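Local coordinates for aldehyde dehydrogenase 21 (PDB 5MZ8) that oxidises succinic semialdehyde to succinate with NADP+ as the hydride acceptor, as a member of the aldehyde dehydrogenase family, at the interface of chains A and B and the interface of chains A and C. Coordinates in Å, arbitrary orientation; residue numbers count along the deposited sequence, not the author numbering. Chains: chain A/B/C, aldehyde dehydrogenase 21.

Contact 1: the interface of chains A and B. Residues chain A 101, 145, 149, 152-153; chain B 101, 105, 149, 152-153.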
# COMPACT_ATOMS: atom_id res chain seq x y z
N LYS A 101 20.64 6.13 5.59
CA LYS A 101 21.02 4.83 5.01
C LYS A 101 22.51 4.56 5.20
O LYS A 101 22.87 3.46 5.62
CB LYS A 101 20.68 4.78 3.51
CG LYS A 101 20.58 3.36 2.96
CD LYS A 101 20.50 3.38 1.47
CE LYS A 101 20.34 1.99 0.93
NZ LYS A 101 20.54 1.95 -0.54
N GLN A 145 20.52 -4.00 8.42
CA GLN A 145 20.40 -4.06 6.97
C GLN A 145 18.96 -3.78 6.53
O GLN A 145 18.76 -2.98 5.63
CB GLN A 145 20.95 -5.39 6.41
CG GLN A 145 20.95 -5.49 4.87
CD GLN A 145 21.79 -4.43 4.20
OE1 GLN A 145 22.93 -4.17 4.59
NE2 GLN A 145 21.26 -3.79 3.17
N GLU A 149 17.60 -0.33 4.31
CA GLU A 149 16.71 -0.40 3.15
C GLU A 149 15.41 0.34 3.37
O GLU A 149 14.88 0.93 2.43
CB GLU A 149 16.46 -1.85 2.79
CG GLU A 149 17.76 -2.56 2.46
CD GLU A 149 17.71 -4.07 2.40
OE1 GLU A 149 16.62 -4.66 2.57
OE2 GLU A 149 18.79 -4.66 2.21
N VAL A 152 15.17 4.61 3.10
CA VAL A 152 14.97 5.20 1.77
C VAL A 152 13.57 4.85 1.21
O VAL A 152 13.27 5.16 0.06
CB VAL A 152 16.13 4.85 0.77
CG1 VAL A 152 17.41 5.60 1.12
CG2 VAL A 152 16.40 3.34 0.67
N ARG A 153 12.69 4.27 2.04
CA ARG A 153 11.34 3.83 1.66
C ARG A 153 10.24 4.34 2.58
O ARG A 153 9.23 3.65 2.75
CB ARG A 153 11.28 2.29 1.68
CG ARG A 153 11.75 1.69 0.41
CD ARG A 153 12.06 0.22 0.53
NE ARG A 153 12.56 -0.21 -0.77
CZ ARG A 153 13.81 -0.09 -1.15
NH1 ARG A 153 14.75 0.31 -0.29
NH2 ARG A 153 14.17 -0.41 -2.39
N LYS B 101 18.59 -11.51 -4.06
CA LYS B 101 19.25 -10.36 -3.43
C LYS B 101 20.76 -10.50 -3.50
O LYS B 101 21.42 -9.55 -3.90
CB LYS B 101 18.81 -10.20 -1.96
CG LYS B 101 19.06 -8.81 -1.39
CD LYS B 101 18.91 -8.81 0.09
CE LYS B 101 19.04 -7.42 0.63
NZ LYS B 101 19.09 -7.42 2.12
N GLU B 105 23.51 -8.02 -5.12
CA GLU B 105 24.52 -7.44 -4.24
C GLU B 105 25.92 -7.76 -4.74
O GLU B 105 26.82 -6.93 -4.60
CB GLU B 105 24.32 -7.91 -2.79
CG GLU B 105 23.12 -7.28 -2.10
CD GLU B 105 22.94 -7.63 -0.63
OE1 GLU B 105 23.23 -8.78 -0.25
OE2 GLU B 105 22.50 -6.74 0.13
N GLU B 149 17.30 -4.48 -2.91
CA GLU B 149 16.38 -4.15 -1.83
C GLU B 149 14.94 -4.51 -2.16
O GLU B 149 14.21 -4.93 -1.27
CB GLU B 149 16.51 -2.68 -1.48
CG GLU B 149 17.92 -2.36 -1.05
CD GLU B 149 18.28 -0.90 -0.96
OE1 GLU B 149 17.40 -0.04 -1.20
OE2 GLU B 149 19.46 -0.62 -0.65
N VAL B 152 13.55 -8.55 -1.97
CA VAL B 152 13.11 -9.06 -0.67
C VAL B 152 11.82 -8.35 -0.19
O VAL B 152 11.39 -8.56 0.95
CB VAL B 152 14.25 -9.03 0.42
CG1 VAL B 152 15.30 -10.09 0.15
CG2 VAL B 152 14.89 -7.65 0.57
N ARG B 153 11.18 -7.58 -1.08
CA ARG B 153 9.97 -6.78 -0.81
C ARG B 153 8.85 -7.00 -1.80
O ARG B 153 8.09 -6.07 -2.04
CB ARG B 153 10.33 -5.28 -0.81
CG ARG B 153 10.85 -4.82 0.51
CD ARG B 153 11.56 -3.49 0.44
NE ARG B 153 12.06 -3.21 1.78
CZ ARG B 153 13.22 -3.65 2.25
NH1 ARG B 153 14.07 -4.29 1.46
NH2 ARG B 153 13.56 -3.41 3.51
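The guanidinium of A:Arg153 meets B:Glu149 edge-on, with carboxylate oxygen OE1 in its plane and A:Glu149 O, a backbone carbonyl of its own chain, also at the edge, in the plane. The two-fold axis repeats this at B:Arg153. The guanidinium and carboxylate planes stand 77° apart, so the pairing is not a flat two-pronged fork. NH1 of A:Arg153 carries the salt bridge to B:Glu149 OE1 (2.8 Å), reaching it on the anti side and out of the carboxylate plane. That same nitrogen donates to A:Glu149 O (2.8 Å), which helps to fix the rotation of the guanidinium. On the twin glutamate, A:Glu149, OE2 receives B:Lys101 NZ (2.8 Å) from the opposite direction on its syn lone pair, the lysine chain extended beyond CG; A:Lys101 does the same for B:Glu149 OE2. A:Gln145 NE2 adds a nearly straight bond (171°) to A:Glu149 OE2. Charge neutralisation by these arginines and lysines probably lets the two glutamates cross at their CG methylenes, A:Glu149 CG 3.5 Å from B:Glu149 CG. The arginine stems touch as well, CD to CD 3.7 Å. This two-fold cluster joins the ends of the 130-150 helices and probably stabilises the tetramer.

Contact 2: the interface of chains A and B. Residues chain A 428-429, 452-453, 456; chain B 513-515.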
# COMPACT_ATOMS: atom_id res chain seq x y z
N PHE A 428 -9.04 -30.77 19.26
CA PHE A 428 -8.24 -29.67 18.71
C PHE A 428 -8.74 -28.28 19.15
O PHE A 428 -7.91 -27.42 19.49
CB PHE A 428 -8.12 -29.78 17.18
CG PHE A 428 -7.38 -28.63 16.55
CD1 PHE A 428 -5.99 -28.57 16.57
CD2 PHE A 428 -8.07 -27.57 15.94
CE1 PHE A 428 -5.30 -27.50 16.00
CE2 PHE A 428 -7.38 -26.49 15.39
CZ PHE A 428 -6.01 -26.46 15.41
N LYS A 429 -10.07 -28.04 19.10
CA LYS A 429 -10.68 -26.77 19.50
C LYS A 429 -10.37 -26.49 20.96
O LYS A 429 -10.12 -25.33 21.32
CB LYS A 429 -12.20 -26.81 19.27
CG LYS A 429 -12.64 -26.43 17.86
CD LYS A 429 -14.16 -26.55 17.72
CE LYS A 429 -14.66 -25.93 16.44
NZ LYS A 429 -16.13 -26.12 16.24
N ASN A 452 -7.70 -26.40 7.29
CA ASN A 452 -8.67 -25.73 8.16
C ASN A 452 -8.19 -25.53 9.59
O ASN A 452 -8.43 -24.46 10.13
CB ASN A 452 -10.01 -26.44 8.12
CG ASN A 452 -10.68 -26.24 6.80
OD1 ASN A 452 -10.77 -25.11 6.29
ND2 ASN A 452 -11.08 -27.33 6.16
N LYS A 453 -7.45 -26.50 10.16
CA LYS A 453 -6.86 -26.40 11.50
C LYS A 453 -5.86 -25.26 11.56
O LYS A 453 -5.89 -24.47 12.49
CB LYS A 453 -6.21 -27.73 11.92
CG LYS A 453 -7.25 -28.77 12.30
CD LYS A 453 -6.65 -30.08 12.72
CE LYS A 453 -7.74 -31.00 13.19
NZ LYS A 453 -7.23 -32.37 13.40
N TYR A 456 -7.82 -22.00 11.37
CA TYR A 456 -8.64 -21.89 12.59
C TYR A 456 -7.71 -21.35 13.69
O TYR A 456 -8.10 -20.44 14.43
CB TYR A 456 -9.22 -23.25 13.00
CG TYR A 456 -10.04 -23.21 14.27
CD1 TYR A 456 -9.45 -23.41 15.52
CD2 TYR A 456 -11.42 -22.98 14.23
CE1 TYR A 456 -10.20 -23.36 16.70
CE2 TYR A 456 -12.17 -22.93 15.40
CZ TYR A 456 -11.56 -23.12 16.63
OH TYR A 456 -12.29 -23.06 17.79
N GLY B 513 -10.69 -22.40 7.33
CA GLY B 513 -10.59 -22.16 8.76
C GLY B 513 -11.82 -22.66 9.50
O GLY B 513 -11.90 -22.54 10.72
N THR B 514 -12.79 -23.22 8.77
CA THR B 514 -14.01 -23.81 9.32
C THR B 514 -13.71 -25.30 9.54
O THR B 514 -13.33 -26.01 8.61
CB THR B 514 -15.21 -23.61 8.35
OG1 THR B 514 -15.40 -22.21 8.12
CG2 THR B 514 -16.51 -24.21 8.88
N LEU B 515 -13.85 -25.75 10.78
CA LEU B 515 -13.62 -27.13 11.17
C LEU B 515 -14.91 -27.96 11.13
O LEU B 515 -16.00 -27.38 11.38
CB LEU B 515 -13.00 -27.18 12.58
CG LEU B 515 -11.62 -26.55 12.76
CD1 LEU B 515 -11.20 -26.61 14.20
CD2 LEU B 515 -10.58 -27.25 11.91
OXT LEU B 515 -14.83 -29.18 10.88
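B:Gly513 N donates a nearly straight hydrogen bond (173° at the hydrogen) to the side-chain oxygen A:Asn452 OD1, 2.9 Å away, with the donor tilted slightly from the plane of the amide carbonyl. The asparagine sits near the start of helix 451-460, its CG anti to the carbonyl carbon (chi1 -70°), which turns the amide toward the incoming tail of chain B. One residue further along the tail, B:Thr514 O comes to 3.2 Å from the amide carbon A:Asn452 CG, a close polar approach without a hydrogen bond. The C-terminal B:Leu515 then inserts its side chain between two helices of chain A. Its CD1 methyl sits over one face of the A:Tyr456 ring, 3.6 Å from CG and offset toward the rim, in a CH-pi contact, while B:Gly513 O lies in plane at the edge of that ring. The same methyl meets A:Phe428 CD2 (3.7 Å) and the aliphatic stem of A:Lys429 at CG (3.9 Å). The second branch, CD2, turns to A:Lys453 CG (3.7 Å), whose methylene in turn rests on a face of the A:Phe428 ring. Both aromatic side chains point CG away from the backbone N (chi1 177° for A:Phe428), bringing the rings together around the leucine. The patch anchors the chain terminus of one subunit on its neighbour, which probably secures the association of chains A and B.

Contact 3: the interface of chains A and C. Residues chain A 159, 161, 170, 506, 508; chain C 466, 474, 476, 479-480.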
# COMPACT_ATOMS: atom_id res chain seq x y z
N ILE A 159 -3.84 11.78 -1.22
CA ILE A 159 -5.22 11.37 -1.00
C ILE A 159 -6.24 12.36 -1.60
O ILE A 159 -6.13 13.58 -1.42
CB ILE A 159 -5.53 11.03 0.50
CG1 ILE A 159 -5.38 12.27 1.43
CG2 ILE A 159 -4.67 9.85 1.00
CD1 ILE A 159 -6.06 12.12 2.87
N LEU A 161 -9.58 14.39 -1.42
CA LEU A 161 -10.38 14.72 -0.24
C LEU A 161 -11.81 15.20 -0.62
O LEU A 161 -12.65 15.43 0.26
CB LEU A 161 -9.65 15.68 0.70
CG LEU A 161 -8.51 15.09 1.55
CD1 LEU A 161 -7.72 16.19 2.25
CD2 LEU A 161 -9.05 14.06 2.58
N LEU A 170 -10.76 19.73 -2.85
CA LEU A 170 -9.82 19.37 -1.80
C LEU A 170 -9.05 18.10 -2.11
O LEU A 170 -9.60 17.13 -2.63
CB LEU A 170 -10.51 19.26 -0.41
CG LEU A 170 -11.26 20.52 0.11
CD1 LEU A 170 -12.04 20.20 1.36
CD2 LEU A 170 -10.29 21.67 0.42
N VAL A 506 -0.90 15.79 7.56
CA VAL A 506 -1.59 15.96 6.29
C VAL A 506 -1.55 17.45 5.86
O VAL A 506 -1.81 18.34 6.67
CB VAL A 506 -3.03 15.35 6.28
CG1 VAL A 506 -3.97 16.04 7.29
CG2 VAL A 506 -3.64 15.34 4.87
N VAL A 508 -3.66 19.67 3.75
CA VAL A 508 -4.98 19.73 3.11
C VAL A 508 -4.93 20.93 2.19
O VAL A 508 -4.68 22.04 2.65
CB VAL A 508 -6.17 19.76 4.11
CG1 VAL A 508 -7.51 19.90 3.37
CG2 VAL A 508 -6.17 18.53 5.02
N VAL C 466 -1.92 20.66 8.27
CA VAL C 466 -1.62 22.00 7.77
C VAL C 466 -2.66 22.24 6.69
O VAL C 466 -2.77 21.42 5.77
CB VAL C 466 -0.17 22.15 7.23
CG1 VAL C 466 0.07 23.56 6.69
CG2 VAL C 466 0.87 21.81 8.30
N LEU C 474 -10.82 23.72 8.96
CA LEU C 474 -11.28 22.77 7.95
C LEU C 474 -10.87 21.32 8.31
O LEU C 474 -9.70 21.05 8.61
CB LEU C 474 -10.70 23.15 6.57
CG LEU C 474 -11.02 22.24 5.37
CD1 LEU C 474 -12.48 22.35 4.98
CD2 LEU C 474 -10.19 22.59 4.18
N VAL C 476 -11.91 17.18 6.76
CA VAL C 476 -12.62 16.24 5.88
C VAL C 476 -12.68 14.98 6.74
O VAL C 476 -11.68 14.60 7.34
CB VAL C 476 -11.90 16.01 4.52
CG1 VAL C 476 -12.63 14.98 3.66
CG2 VAL C 476 -11.75 17.32 3.76
N GLN C 479 -9.86 12.35 6.35
CA GLN C 479 -8.50 12.81 6.58
C GLN C 479 -7.93 12.34 7.94
O GLN C 479 -8.71 12.19 8.90
CB GLN C 479 -8.46 14.35 6.48
CG GLN C 479 -8.55 15.08 7.83
CD GLN C 479 -8.45 16.58 7.72
OE1 GLN C 479 -9.10 17.22 6.90
NE2 GLN C 479 -7.67 17.17 8.60
N PRO C 480 -6.58 12.17 8.09
CA PRO C 480 -6.04 11.84 9.43
C PRO C 480 -6.12 13.09 10.31
O PRO C 480 -5.55 14.14 9.98
CB PRO C 480 -4.59 11.40 9.15
CG PRO C 480 -4.23 12.04 7.85
CD PRO C 480 -5.50 12.33 7.09
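A beta-sheet continues from one subunit into the other here: strand 502-510 of chain A runs parallel to strand 465-468 of chain C, the intersubunit sheet extension typical of aldehyde dehydrogenase dimers. C:Val466 holds two positions of the opposite strand, its N donating to A:Val506 O (2.8 Å) and its O accepting from A:Val508 N (2.8 Å). Beside this ladder, the loop carrying C:Leu474 to C:Pro480 packs on the side chains of chain A. C:Leu474 and A:Leu170 reach toward each other tip to tip through their CD2 methyls (3.9 Å), and that same methyl of C:Leu474 touches A:Val508 CG1. C:Val476 divides its branches: CG1, anti to the backbone N (chi1 177°), meets A:Leu161 CD2 at 3.9 Å, whereas CG2 slides past A:Leu170 CD1 at 3.8 Å. C:Gln479 lays its extended chain across A:Val508, with OE1 3.7 Å from CG2. This oxygen also accepts from C:Val476 N (2.8 Å), the donor standing well above the amide plane, so the glutamine braces the loop from within. The ring of C:Pro480 abuts A:Val506, CG to CB 3.9 Å. The loop also contains C:Arg475, and C:Tyr481 follows it; both are succinate-binding residues, so the neighbouring subunit's strands may steady the loop that carries them. The site thus lies where the C-terminal strand of one subunit meets the catalytic part of another.

Contacts 1 and 2 both belong to the A-B interface, their C-alpha centres about 37 Å apart, whereas contact 3 joins A to C and lies about 31 Å from contact 1 and 43 Å from contact 2. Contacts 2 and 3 use consecutive stretches of the C-terminal segment: strand 502-510 pairs with one neighbour, and the tail that follows docks on another. Each copy thus ties two partners into the four-chain assembly, while contact 1 adds a second link between A and B. The centres of contacts 1 and 2 lie 22 and 27 Å from A:Glu285, so any influence is probably indirect; contact 3 borders chain C's succinate-binding loop.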